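Local coordinates for probable peptidyl-prolyl cis-trans isomerase (Mimivirus, PDB 2OSE), which probably catalyses the cis-trans isomerisation of peptide bonds preceding proline and binds cyclosporin A, as cyclophilins do, and assembles as a homotrimer, at residues Y3-L8 with T105-E110; G12-V17 with Q32-R37; D38-G43 with V168-V173; N87-S92 with N158-L163; H123-L128 with L151-P156. All coordinates share one frame; numbering follows the deposited sequence.

Contact 1: Y3-L8 with T105-E110; sequences YSLEDL and TVYCDE
The aromatic ring of Tyr107 is the main surface that Tyr3, Leu5 and Leu8 meet. Leu5 turns CG anti to its carbonyl carbon (chi1 -70°), which sets that atom 3.8 Å from Tyr107 CG. Its CD2 lies over one face, 3.6 Å from the centroid of the Tyr107 ring and 14° off its normal, a CH-pi contact in which the two side chains cross at about a right angle. On the opposite face lies the neighbouring Val106, with CG2 above the ring centre. CG2 of Val106 also meets CD2 of Tyr3 at 3.9 Å. Tyr107 is the centre of an inverse gamma turn leading into a type I' turn, Tyr107 to Glu110. This turn belongs to the loop between strands 89-92 and 128-135 of the cyclophilin fold, and the N-terminal segment, itself folded into an ST turn at Ser4, lies against it. The backbones join through Tyr3 N, which donates to Val106 O at 3.0 Å, and through a CA-H...O contact of 3.3 Å from Tyr107 CA to Tyr3 O. Farther along the ring, Leu8 CD2 approaches Tyr107 OH to 3.5 Å; that hydroxyl is hydrogen-bonded to Ala42 O of helix 41-52.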
# COMPACT_ATOMS: atom_id res chain seq x y z
N TYR A 3 32.36 9.58 -0.70
CA TYR A 3 32.77 10.90 -0.23
C TYR A 3 32.77 10.94 1.31
O TYR A 3 32.21 10.05 1.97
CB TYR A 3 31.90 12.00 -0.86
CG TYR A 3 32.11 12.11 -2.37
CD1 TYR A 3 33.18 12.85 -2.89
CD2 TYR A 3 31.26 11.46 -3.28
CE1 TYR A 3 33.40 12.96 -4.26
CE2 TYR A 3 31.47 11.55 -4.67
CZ TYR A 3 32.55 12.32 -5.15
OH TYR A 3 32.80 12.45 -6.50
N SER A 4 33.42 11.94 1.89
CA SER A 4 33.42 12.09 3.34
C SER A 4 32.65 13.34 3.74
O SER A 4 32.78 14.39 3.11
CB SER A 4 34.87 12.14 3.89
OG SER A 4 34.89 12.46 5.27
N LEU A 5 31.84 13.20 4.79
CA LEU A 5 31.07 14.31 5.36
C LEU A 5 31.96 15.37 5.99
O LEU A 5 31.58 16.55 6.12
CB LEU A 5 30.06 13.79 6.38
CG LEU A 5 28.88 12.99 5.81
CD1 LEU A 5 28.22 12.10 6.88
CD2 LEU A 5 27.87 13.93 5.18
N GLU A 6 33.16 14.95 6.37
CA GLU A 6 34.18 15.82 6.96
C GLU A 6 34.90 16.62 5.87
O GLU A 6 35.37 17.74 6.11
CB GLU A 6 35.17 14.96 7.78
CG GLU A 6 34.61 14.36 9.09
CD GLU A 6 33.50 13.28 8.91
OE1 GLU A 6 33.76 12.20 8.31
OE2 GLU A 6 32.37 13.52 9.41
N ASP A 7 34.94 16.05 4.66
CA ASP A 7 35.65 16.64 3.52
C ASP A 7 34.80 16.61 2.23
O ASP A 7 35.06 15.83 1.31
CB ASP A 7 37.00 15.91 3.34
CG ASP A 7 37.96 16.66 2.40
OD1 ASP A 7 37.94 17.92 2.37
OD2 ASP A 7 38.75 15.96 1.70
N LEU A 8 33.80 17.47 2.18
CA LEU A 8 32.77 17.43 1.14
C LEU A 8 33.29 17.81 -0.24
O LEU A 8 34.06 18.78 -0.35
CB LEU A 8 31.64 18.41 1.49
CG LEU A 8 30.62 18.09 2.57
CD1 LEU A 8 29.62 19.22 2.58
CD2 LEU A 8 29.95 16.75 2.29
N THR A 105 23.26 6.89 0.63
CA THR A 105 24.06 8.10 0.52
C THR A 105 25.42 7.74 -0.07
O THR A 105 25.85 6.58 -0.02
CB THR A 105 24.23 8.86 1.87
OG1 THR A 105 25.27 8.27 2.67
CG2 THR A 105 22.92 8.94 2.68
N VAL A 106 26.10 8.74 -0.64
CA VAL A 106 27.43 8.56 -1.24
C VAL A 106 28.54 8.54 -0.16
O VAL A 106 29.71 8.29 -0.46
CB VAL A 106 27.75 9.66 -2.31
CG1 VAL A 106 26.77 9.60 -3.48
CG2 VAL A 106 27.77 11.09 -1.68
N TYR A 107 28.16 8.82 1.08
CA TYR A 107 29.12 8.88 2.17
C TYR A 107 29.27 7.53 2.90
O TYR A 107 29.06 7.46 4.10
CB TYR A 107 28.68 9.96 3.15
CG TYR A 107 28.35 11.28 2.48
CD1 TYR A 107 29.35 12.04 1.86
CD2 TYR A 107 27.04 11.78 2.48
CE1 TYR A 107 29.05 13.27 1.25
CE2 TYR A 107 26.73 13.02 1.89
CZ TYR A 107 27.74 13.75 1.27
OH TYR A 107 27.45 14.94 0.66
N CYS A 108 29.63 6.48 2.16
CA CYS A 108 29.57 5.09 2.66
C CYS A 108 28.21 4.75 3.29
O CYS A 108 28.12 4.00 4.29
CB CYS A 108 30.69 4.81 3.67
SG CYS A 108 32.33 5.23 3.05
N ASP A 109 27.15 5.33 2.71
CA ASP A 109 25.78 5.15 3.18
C ASP A 109 25.54 5.63 4.60
O ASP A 109 24.56 5.25 5.24
CB ASP A 109 25.33 3.70 3.00
CG ASP A 109 25.11 3.34 1.55
OD1 ASP A 109 24.13 3.85 0.95
OD2 ASP A 109 25.94 2.58 1.01
N GLU A 110 26.44 6.49 5.08
CA GLU A 110 26.23 7.18 6.34
C GLU A 110 25.04 8.13 6.21
O GLU A 110 24.87 8.79 5.17
CB GLU A 110 27.45 8.02 6.74
CG GLU A 110 28.70 7.26 7.15
CD GLU A 110 29.83 8.23 7.53
OE1 GLU A 110 30.82 8.29 6.77
OE2 GLU A 110 29.72 8.94 8.57

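Contact 2: G12-V17 with Q32-R37; sequences GKNPRV and QIKLFR
Leu35 N donates to Pro15 O in an almost straight bond of 2.9 Å, one of a ladder of contacts between these two antiparallel segments. Arg16 and Lys34 form a non-hydrogen-bonded pair; Val17 and Ile33, the next, are hydrogen-bonded in both directions. Asn14 adds a side-chain rung, its ND2 reaching Leu35 O at 2.9 Å while also lying at the edge of the Phe36 ring. Arg37 can be followed outward from the backbone, where its N donates to Lys13 O at 3.2 Å. CB lies 3.5 Å from Lys13 O, CG passes Gly12 O at 4.0 Å, and CD comes within 3.3 Å of Gly12 O. CG is anti to the backbone N (chi1 -166°), and the extended chain carries the guanidinium to Glu45 of helix 41-52, a salt bridge through NE, and to Pro9 O, bonded by NH2. On the Arg16-Lys34 face the two chains run side by side, Lys34 CD over one face of the Arg16 guanidinium and 3.3 Å from its NH2. Arg16 NH2 and Lys34 NZ are like charges near each other. Arg16 forms a cation-pi contact with Tyr174. On the other face Val17 CG2 meets Leu35 CD1 at 3.9 Å, and both side chains touch Phe47. This is the open end of the beta hairpin of strands 16-23 and 26-35, within the antiparallel barrel characteristic of cyclophilins.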
# COMPACT_ATOMS: atom_id res chain seq x y z
N GLY A 12 29.97 23.14 -7.13
CA GLY A 12 29.66 24.49 -7.52
C GLY A 12 28.66 25.07 -6.54
O GLY A 12 28.05 24.33 -5.78
N LYS A 13 28.48 26.38 -6.59
CA LYS A 13 27.51 27.10 -5.80
C LYS A 13 26.06 26.74 -6.18
O LYS A 13 25.20 26.62 -5.31
CB LYS A 13 27.74 28.61 -5.97
CG LYS A 13 26.73 29.51 -5.26
CD LYS A 13 26.91 31.00 -5.63
CE LYS A 13 26.44 31.91 -4.48
NZ LYS A 13 25.83 33.21 -4.96
N ASN A 14 25.80 26.63 -7.48
CA ASN A 14 24.49 26.29 -7.99
C ASN A 14 24.63 25.22 -9.05
O ASN A 14 24.53 25.50 -10.24
CB ASN A 14 23.78 27.51 -8.55
CG ASN A 14 23.43 28.53 -7.48
OD1 ASN A 14 24.05 29.59 -7.42
ND2 ASN A 14 22.44 28.22 -6.65
N PRO A 15 24.89 23.97 -8.62
CA PRO A 15 25.02 22.91 -9.60
C PRO A 15 23.70 22.80 -10.35
O PRO A 15 22.67 23.08 -9.79
CB PRO A 15 25.23 21.65 -8.76
CG PRO A 15 25.67 22.14 -7.43
CD PRO A 15 25.03 23.47 -7.24
N ARG A 16 23.75 22.41 -11.61
CA ARG A 16 22.53 22.16 -12.37
C ARG A 16 22.55 20.74 -12.82
O ARG A 16 23.60 20.26 -13.24
CB ARG A 16 22.42 23.10 -13.57
CG ARG A 16 22.14 24.54 -13.17
CD ARG A 16 22.11 25.45 -14.39
NE ARG A 16 22.15 26.82 -13.93
CZ ARG A 16 21.12 27.64 -13.89
NH1 ARG A 16 19.97 27.28 -14.39
NH2 ARG A 16 21.28 28.87 -13.39
N VAL A 17 21.41 20.07 -12.76
CA VAL A 17 21.32 18.65 -13.11
C VAL A 17 20.06 18.41 -13.92
O VAL A 17 19.16 19.25 -13.92
CB VAL A 17 21.30 17.74 -11.88
CG1 VAL A 17 22.58 17.90 -11.01
CG2 VAL A 17 20.02 18.00 -11.05
N GLN A 32 14.99 19.79 -15.35
CA GLN A 32 16.27 20.46 -15.22
C GLN A 32 16.19 21.21 -13.92
O GLN A 32 15.26 21.97 -13.71
CB GLN A 32 16.44 21.46 -16.36
CG GLN A 32 16.61 20.81 -17.78
CD GLN A 32 16.71 21.88 -18.82
OE1 GLN A 32 15.75 22.59 -19.06
NE2 GLN A 32 17.89 22.05 -19.42
N ILE A 33 17.15 20.96 -13.04
CA ILE A 33 17.03 21.42 -11.66
C ILE A 33 18.29 22.19 -11.28
O ILE A 33 19.40 21.71 -11.50
CB ILE A 33 16.86 20.20 -10.70
CG1 ILE A 33 15.52 19.48 -10.95
CG2 ILE A 33 16.92 20.63 -9.20
CD1 ILE A 33 15.49 18.06 -10.40
N LYS A 34 18.10 23.39 -10.73
CA LYS A 34 19.20 24.15 -10.16
C LYS A 34 19.21 24.01 -8.63
O LYS A 34 18.21 24.27 -8.00
CB LYS A 34 19.01 25.63 -10.50
CG LYS A 34 20.17 26.51 -10.02
CD LYS A 34 19.96 27.98 -10.51
CE LYS A 34 19.32 28.91 -9.54
NZ LYS A 34 19.81 30.34 -9.74
N LEU A 35 20.35 23.63 -8.07
CA LEU A 35 20.46 23.39 -6.64
C LEU A 35 21.09 24.58 -5.92
O LEU A 35 21.80 25.41 -6.54
CB LEU A 35 21.25 22.10 -6.35
CG LEU A 35 20.41 20.91 -6.87
CD1 LEU A 35 21.11 20.31 -8.10
CD2 LEU A 35 20.22 19.89 -5.85
N PHE A 36 20.82 24.68 -4.63
CA PHE A 36 21.29 25.81 -3.82
C PHE A 36 22.22 25.18 -2.79
O PHE A 36 21.77 24.77 -1.73
CB PHE A 36 20.14 26.56 -3.12
CG PHE A 36 18.90 26.81 -3.99
CD1 PHE A 36 18.99 27.35 -5.28
CD2 PHE A 36 17.64 26.54 -3.48
CE1 PHE A 36 17.85 27.59 -6.03
CE2 PHE A 36 16.50 26.78 -4.21
CZ PHE A 36 16.59 27.30 -5.50
N ARG A 37 23.50 25.04 -3.12
CA ARG A 37 24.42 24.33 -2.24
C ARG A 37 24.46 25.01 -0.87
O ARG A 37 24.62 24.31 0.12
CB ARG A 37 25.82 24.25 -2.85
CG ARG A 37 26.75 23.25 -2.15
CD ARG A 37 28.21 23.45 -2.60
NE ARG A 37 29.07 22.37 -2.13
CZ ARG A 37 29.84 22.43 -1.04
NH1 ARG A 37 29.84 23.52 -0.30
NH2 ARG A 37 30.58 21.38 -0.67

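Contact 3: D38-G43 with V168-V173; sequences DAFPAG and VVIGQV
The residues just before helix 41-52 pack here against the bulged strand 168-173, with Ala39 and Phe40 meeting Val168, Val169 and Ile170. All of these residues are buried, and side chains and backbone pack without polar bonds between the two segments. Phe40, at the N-cap position, directs CB toward the strand and holds CG anti to its backbone N (chi1 -169°). Its side chain and that of Val168 cross at about a right angle. Phe40 CD2 is 3.8 Å from Val168 CG1, and CE2 follows at 4.0 Å from the same methyl. Nearer the backbone, Phe40 CB touches Ile170 CG2 at 3.8 Å, a methyl that also lies obliquely to the ring. In cyclophilins helices cover the ends of an antiparallel barrel, and this contact joins the start of helix 41-52 to one barrel strand where the strand is irregular: Ile170 and Gly171 both face Leu129 in a classic beta bulge. Ile170 holds CG1 between its backbone N and carbonyl carbon (chi1 58°), the crowded position, which puts CG2 beside the backbone N, where it meets Phe40. Its CD1 is 4.4 Å from Gly43 O, in the first turn of the helix. Gly43 also comes in over one face of the Phe40 ring, its N 3.4 Å above the plane and offset toward the rim. At the other end of the contact, Ala39 CB packs on the strand backbone, 3.6 Å from Val169 O. Beyond the two segments, the Phe40 ring has edge-to-face partners in Phe116 and Tyr143, and Leu131 of strand 128-135 touches it as well.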
# COMPACT_ATOMS: atom_id res chain seq x y z
N ASP A 38 24.27 26.35 -0.83
CA ASP A 38 24.21 27.13 0.45
C ASP A 38 22.99 26.85 1.35
O ASP A 38 22.88 27.37 2.46
CB ASP A 38 24.37 28.66 0.26
CG ASP A 38 23.25 29.34 -0.56
OD1 ASP A 38 22.05 28.98 -0.50
OD2 ASP A 38 23.59 30.32 -1.26
N ALA A 39 22.07 26.04 0.86
CA ALA A 39 20.93 25.64 1.66
C ALA A 39 21.33 24.52 2.62
O ALA A 39 20.84 24.46 3.75
CB ALA A 39 19.77 25.18 0.74
N PHE A 40 22.22 23.64 2.17
CA PHE A 40 22.45 22.35 2.80
C PHE A 40 23.57 21.66 2.06
O PHE A 40 23.30 20.75 1.24
CB PHE A 40 21.17 21.48 2.67
CG PHE A 40 21.17 20.22 3.49
CD1 PHE A 40 22.29 19.79 4.21
CD2 PHE A 40 19.99 19.42 3.52
CE1 PHE A 40 22.26 18.60 4.95
CE2 PHE A 40 19.95 18.24 4.25
CZ PHE A 40 21.08 17.82 4.98
N PRO A 41 24.84 22.04 2.32
CA PRO A 41 25.93 21.46 1.56
C PRO A 41 26.00 19.94 1.41
O PRO A 41 26.19 19.44 0.30
CB PRO A 41 27.18 22.02 2.28
CG PRO A 41 26.75 23.33 2.75
CD PRO A 41 25.33 23.09 3.25
N ALA A 42 25.89 19.20 2.51
CA ALA A 42 26.04 17.74 2.41
C ALA A 42 24.86 17.07 1.67
O ALA A 42 25.04 16.07 1.01
CB ALA A 42 26.18 17.11 3.85
N GLY A 43 23.67 17.62 1.83
CA GLY A 43 22.47 17.06 1.18
C GLY A 43 22.44 17.35 -0.32
O GLY A 43 22.02 16.51 -1.10
N VAL A 168 13.27 20.10 3.76
CA VAL A 168 14.17 21.23 3.44
C VAL A 168 14.43 21.44 1.94
O VAL A 168 14.95 20.55 1.26
CB VAL A 168 15.52 21.09 4.23
CG1 VAL A 168 16.27 19.83 3.80
CG2 VAL A 168 16.44 22.35 4.01
N VAL A 169 14.07 22.62 1.45
CA VAL A 169 14.25 23.02 0.05
C VAL A 169 15.73 23.21 -0.29
O VAL A 169 16.44 24.01 0.35
CB VAL A 169 13.46 24.30 -0.26
CG1 VAL A 169 13.69 24.80 -1.73
CG2 VAL A 169 12.00 24.07 -0.02
N ILE A 170 16.18 22.49 -1.31
CA ILE A 170 17.57 22.52 -1.77
C ILE A 170 17.71 22.88 -3.27
O ILE A 170 18.83 22.90 -3.78
CB ILE A 170 18.31 21.17 -1.53
CG1 ILE A 170 17.59 19.99 -2.21
CG2 ILE A 170 18.50 20.87 0.01
CD1 ILE A 170 18.55 18.88 -2.49
N GLY A 171 16.60 23.19 -3.96
CA GLY A 171 16.67 23.45 -5.38
C GLY A 171 15.35 23.82 -6.00
O GLY A 171 14.31 23.79 -5.32
N GLN A 172 15.37 24.13 -7.31
CA GLN A 172 14.15 24.45 -8.07
C GLN A 172 14.29 23.86 -9.47
O GLN A 172 15.38 23.82 -10.00
CB GLN A 172 13.98 25.97 -8.23
CG GLN A 172 15.14 26.61 -9.03
CD GLN A 172 14.97 28.11 -9.27
OE1 GLN A 172 14.09 28.54 -10.04
NE2 GLN A 172 15.82 28.90 -8.62
N VAL A 173 13.17 23.52 -10.08
CA VAL A 173 13.09 23.10 -11.47
C VAL A 173 13.14 24.35 -12.33
O VAL A 173 12.31 25.22 -12.16
CB VAL A 173 11.76 22.31 -11.72
CG1 VAL A 173 11.60 21.97 -13.21
CG2 VAL A 173 11.73 21.00 -10.88

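Contact 4: N87-S92 with N158-L163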
# COMPACT_ATOMS: atom_id res chain seq x y z
N ASN A 87 -1.79 17.36 -7.08
CA ASN A 87 -1.80 18.79 -6.66
C ASN A 87 -0.85 19.09 -5.51
O ASN A 87 -0.93 20.16 -4.90
CB ASN A 87 -3.21 19.29 -6.27
CG ASN A 87 -4.11 19.52 -7.45
OD1 ASN A 87 -5.33 19.67 -7.29
ND2 ASN A 87 -3.54 19.57 -8.64
N ASN A 88 0.04 18.15 -5.20
CA ASN A 88 0.97 18.32 -4.09
C ASN A 88 2.41 18.04 -4.45
O ASN A 88 3.18 18.99 -4.64
CB ASN A 88 0.55 17.53 -2.84
CG ASN A 88 -0.66 18.10 -2.20
OD1 ASN A 88 -0.58 18.88 -1.22
ND2 ASN A 88 -1.83 17.76 -2.75
N TYR A 89 2.77 16.77 -4.58
CA TYR A 89 4.20 16.38 -4.72
C TYR A 89 4.41 15.02 -5.33
O TYR A 89 3.47 14.20 -5.40
CB TYR A 89 4.95 16.43 -3.37
CG TYR A 89 4.25 15.68 -2.23
CD1 TYR A 89 4.24 14.28 -2.19
CD2 TYR A 89 3.62 16.38 -1.19
CE1 TYR A 89 3.59 13.58 -1.13
CE2 TYR A 89 2.96 15.68 -0.12
CZ TYR A 89 2.96 14.30 -0.13
OH TYR A 89 2.31 13.61 0.88
N ILE A 90 5.65 14.77 -5.74
CA ILE A 90 6.09 13.42 -6.07
C ILE A 90 7.38 13.19 -5.26
O ILE A 90 8.08 14.15 -4.95
CB ILE A 90 6.36 13.24 -7.58
CG1 ILE A 90 7.40 14.26 -8.08
CG2 ILE A 90 5.05 13.31 -8.40
CD1 ILE A 90 7.73 14.06 -9.54
N VAL A 91 7.70 11.93 -4.96
CA VAL A 91 8.85 11.60 -4.08
C VAL A 91 9.58 10.41 -4.67
O VAL A 91 8.95 9.49 -5.19
CB VAL A 91 8.39 11.32 -2.61
CG1 VAL A 91 9.57 10.95 -1.74
CG2 VAL A 91 7.72 12.54 -2.04
N SER A 92 10.91 10.45 -4.64
CA SER A 92 11.72 9.35 -5.13
C SER A 92 13.00 9.21 -4.30
O SER A 92 13.15 9.90 -3.32
CB SER A 92 12.04 9.55 -6.63
OG SER A 92 12.57 8.35 -7.19
N ASN A 158 -4.81 22.40 -1.31
CA ASN A 158 -3.81 21.33 -1.14
C ASN A 158 -3.24 21.31 0.27
O ASN A 158 -3.64 22.12 1.11
CB ASN A 158 -2.71 21.38 -2.24
CG ASN A 158 -1.88 22.66 -2.20
OD1 ASN A 158 -1.52 23.15 -1.13
ND2 ASN A 158 -1.57 23.20 -3.38
N VAL A 159 -2.29 20.42 0.53
CA VAL A 159 -1.70 20.29 1.86
C VAL A 159 -0.20 20.57 1.93
O VAL A 159 0.49 20.09 2.83
CB VAL A 159 -2.04 18.92 2.51
CG1 VAL A 159 -3.54 18.88 2.91
CG2 VAL A 159 -1.66 17.72 1.63
N LEU A 160 0.30 21.36 1.00
CA LEU A 160 1.71 21.72 1.01
C LEU A 160 2.05 22.60 2.23
O LEU A 160 3.16 22.51 2.75
CB LEU A 160 2.13 22.39 -0.31
CG LEU A 160 2.07 21.52 -1.57
CD1 LEU A 160 2.53 22.32 -2.78
CD2 LEU A 160 2.89 20.22 -1.41
N ASP A 161 1.10 23.41 2.70
CA ASP A 161 1.35 24.17 3.93
C ASP A 161 1.55 23.30 5.17
O ASP A 161 2.03 23.79 6.20
CB ASP A 161 0.33 25.29 4.17
CG ASP A 161 -1.09 24.78 4.32
OD1 ASP A 161 -1.31 23.57 4.59
OD2 ASP A 161 -1.99 25.62 4.14
N GLU A 162 1.22 22.02 5.06
CA GLU A 162 1.32 21.11 6.21
C GLU A 162 2.67 20.42 6.30
O GLU A 162 2.94 19.71 7.28
CB GLU A 162 0.20 20.06 6.18
CG GLU A 162 -1.20 20.62 6.52
CD GLU A 162 -2.33 19.61 6.29
OE1 GLU A 162 -2.07 18.37 6.27
OE2 GLU A 162 -3.49 20.06 6.08
N LEU A 163 3.51 20.61 5.28
CA LEU A 163 4.83 19.98 5.27
C LEU A 163 5.66 20.49 6.43
O LEU A 163 5.62 21.68 6.72
CB LEU A 163 5.58 20.22 3.95
CG LEU A 163 5.05 19.54 2.66
CD1 LEU A 163 5.76 20.12 1.43
CD2 LEU A 163 5.20 18.01 2.71
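A classic beta bulge at the start of strand 89-92, where Asn88 and Tyr89 both face Leu85, meets the loop around the 3-10 segment 160-162 through Asn88, Val159 and Leu160. The polar core of the contact is the Asn88 amide. Its CG is anti to the carbonyl carbon (chi1 -70°), and chi2 of -97° turns OD1 to the loop, where Val159 N donates to it at 2.9 Å. The N-H...O angle is 153°, and the donor lies in the carbonyl plane, on a lone pair. The other end of the amide, ND2, is bound to His86 O, so both ends of this buried group are paired and its rotation is fixed. Carbon atoms also come close to Asn88 OD1: Val159 CG2 at 3.3 Å and Asn158 CB at 3.4 Å. Asn158 CB lies 3.4 Å from Asn87 O too, while its own amide is held by Asp153 O and the N of Arg155. The apolar part is carried by Leu160, whose CD2 packs 3.5 Å from Asn88 O and comes to the edge of the Tyr89 ring, 3.9 Å from CD2 of Tyr89; these two side chains slide past each other in opposite directions. Farther out, Leu163 CD2 stands 4.3 Å from Tyr89 CE2. A neighbouring subunit reaches this side, its Ala191 packing on both Tyr89 and Leu163. Within the chain, strand 89-92 lies between strands 83-85 and 147-150 in the sheet, and Asn184 of helix 177-186 binds the backbone N of Asn87.

Contact 5: H123-L128 with L151-P156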
# COMPACT_ATOMS: atom_id res chain seq x y z
N HIS A 123 9.03 27.04 1.19
CA HIS A 123 8.57 25.79 0.56
C HIS A 123 7.12 25.99 0.08
O HIS A 123 6.21 25.21 0.39
CB HIS A 123 8.67 24.62 1.58
CG HIS A 123 8.90 23.26 0.97
ND1 HIS A 123 8.61 22.95 -0.34
CD2 HIS A 123 9.33 22.10 1.54
CE1 HIS A 123 8.89 21.67 -0.57
NE2 HIS A 123 9.33 21.14 0.56
N GLU A 124 6.92 27.05 -0.69
CA GLU A 124 5.59 27.51 -1.06
C GLU A 124 5.22 27.44 -2.55
O GLU A 124 4.08 27.72 -2.93
CB GLU A 124 5.44 28.96 -0.59
CG GLU A 124 5.99 29.20 0.81
CD GLU A 124 5.57 30.54 1.37
OE1 GLU A 124 5.81 31.58 0.71
OE2 GLU A 124 4.99 30.53 2.48
N SER A 125 6.19 27.08 -3.39
CA SER A 125 6.07 27.19 -4.83
C SER A 125 6.18 25.86 -5.51
O SER A 125 6.78 24.90 -4.99
CB SER A 125 7.18 28.08 -5.40
OG SER A 125 7.19 29.30 -4.75
N LYS A 126 5.59 25.83 -6.71
CA LYS A 126 5.66 24.69 -7.63
C LYS A 126 7.10 24.44 -8.07
O LYS A 126 7.87 25.38 -8.24
CB LYS A 126 4.83 25.03 -8.87
CG LYS A 126 4.74 23.93 -9.93
CD LYS A 126 3.79 24.46 -11.00
CE LYS A 126 3.32 23.41 -11.94
NZ LYS A 126 2.21 24.06 -12.73
N GLY A 127 7.44 23.17 -8.29
CA GLY A 127 8.75 22.82 -8.82
C GLY A 127 9.92 23.09 -7.90
O GLY A 127 11.03 23.29 -8.37
N LEU A 128 9.69 23.07 -6.58
CA LEU A 128 10.79 23.09 -5.62
C LEU A 128 11.22 21.70 -5.29
O LEU A 128 10.36 20.83 -5.09
CB LEU A 128 10.37 23.82 -4.34
CG LEU A 128 10.04 25.30 -4.50
CD1 LEU A 128 9.71 25.85 -3.13
CD2 LEU A 128 11.25 26.07 -5.06
N LEU A 151 4.34 19.79 -6.96
CA LEU A 151 3.56 19.83 -8.22
C LEU A 151 2.76 21.11 -8.33
O LEU A 151 2.21 21.42 -9.40
CB LEU A 151 2.61 18.62 -8.35
CG LEU A 151 3.27 17.24 -8.40
CD1 LEU A 151 2.23 16.12 -8.32
CD2 LEU A 151 4.18 17.05 -9.63
N ASP A 152 2.69 21.86 -7.23
CA ASP A 152 1.93 23.10 -7.26
C ASP A 152 2.49 24.07 -6.24
O ASP A 152 3.36 23.70 -5.45
CB ASP A 152 0.46 22.83 -6.97
CG ASP A 152 -0.46 23.89 -7.55
OD1 ASP A 152 0.02 24.96 -8.03
OD2 ASP A 152 -1.67 23.66 -7.54
N ASP A 153 1.98 25.31 -6.29
CA ASP A 153 2.19 26.31 -5.24
C ASP A 153 1.29 25.92 -4.05
O ASP A 153 0.32 25.18 -4.22
CB ASP A 153 1.71 27.70 -5.72
CG ASP A 153 2.48 28.22 -6.92
OD1 ASP A 153 3.69 27.93 -7.07
OD2 ASP A 153 1.85 28.94 -7.73
N ILE A 154 1.60 26.42 -2.86
CA ILE A 154 0.63 26.33 -1.76
C ILE A 154 -0.69 26.98 -2.19
O ILE A 154 -0.69 28.03 -2.84
CB ILE A 154 1.13 27.01 -0.48
CG1 ILE A 154 2.34 26.27 0.11
CG2 ILE A 154 0.01 27.06 0.57
CD1 ILE A 154 2.79 26.80 1.48
N ARG A 155 -1.79 26.31 -1.89
CA ARG A 155 -3.14 26.90 -1.95
C ARG A 155 -4.06 26.21 -0.93
O ARG A 155 -3.72 25.13 -0.43
CB ARG A 155 -3.72 26.90 -3.38
CG ARG A 155 -3.62 25.59 -4.15
CD ARG A 155 -3.90 25.77 -5.65
NE ARG A 155 -2.99 26.76 -6.24
CZ ARG A 155 -2.57 26.76 -7.51
NH1 ARG A 155 -2.97 25.81 -8.36
NH2 ARG A 155 -1.75 27.72 -7.93
N PRO A 156 -5.19 26.87 -0.55
CA PRO A 156 -6.17 26.25 0.36
C PRO A 156 -6.59 24.83 -0.02
O PRO A 156 -6.83 24.00 0.86
CB PRO A 156 -7.36 27.22 0.31
CG PRO A 156 -6.71 28.56 0.07
CD PRO A 156 -5.57 28.26 -0.88
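The backbones of 123-128 and 151-156 pass close to one another with directions 128° apart, the CA atoms of Ser125 and Asp153 only 4.0 Å from each other. Both are loops of the cyclophilin barrel, one leading into strand 128-135 and the other leaving strand 147-150, its partner in the sheet. Ile154 N donates to Glu124 O at 2.8 Å. A second bond uses a side chain: Asp153 offers OD1 to Lys126 N at 2.9 Å. The donor meets this oxygen on the anti side, 21° out of the carboxylate plane. Lys126 then stretches away along the other loop, its fully extended chain passing Leu151 O with CG at 3.6 Å and CE at 3.4 Å, to a salt bridge between NZ and Asp181. Ile154 packs its CD1 against Glu124, 4.0 Å from CB, and the same methyl lies near His123 O. Within 151-156 the acidic residues are tied together: Asp153 N donates to Asp152 OD1, and both carboxylates lie near the Arg155 guanidinium, Asp152 OD1 over one face of it, which would tend to keep them ionised. The two links to Arg155 differ in length, its NH1 lying 2.6 Å from Asp152 OD2, whereas Arg155 NH2 reaches Asp153 OD2 only at a long 3.8 Å.

In the fold
Contact 3 is the fully buried one, built of apolar packing between the residues just before helix 41-52 and the barrel strand; the other four are partly buried and mix apolar packing with hydrogen bonds. Contacts 2 and 3 join directly, since strands 26-35 and 168-175 are sheet neighbours and Phe36 N reaches Ile170 O. Contact 3 also touches contact 5, Val173 N meeting Gly127 O. Contacts 4 and 5 adjoin through Asn88 O and Leu151 N; contact 5 joins two loops, contact 4 a strand end and a loop, and in each a side-chain oxygen takes a backbone N-H. Contact 1 lies across the chain's centre from these two and meets contact 3 where Leu8 packs on Pro41. Only contact 4 borders another subunit.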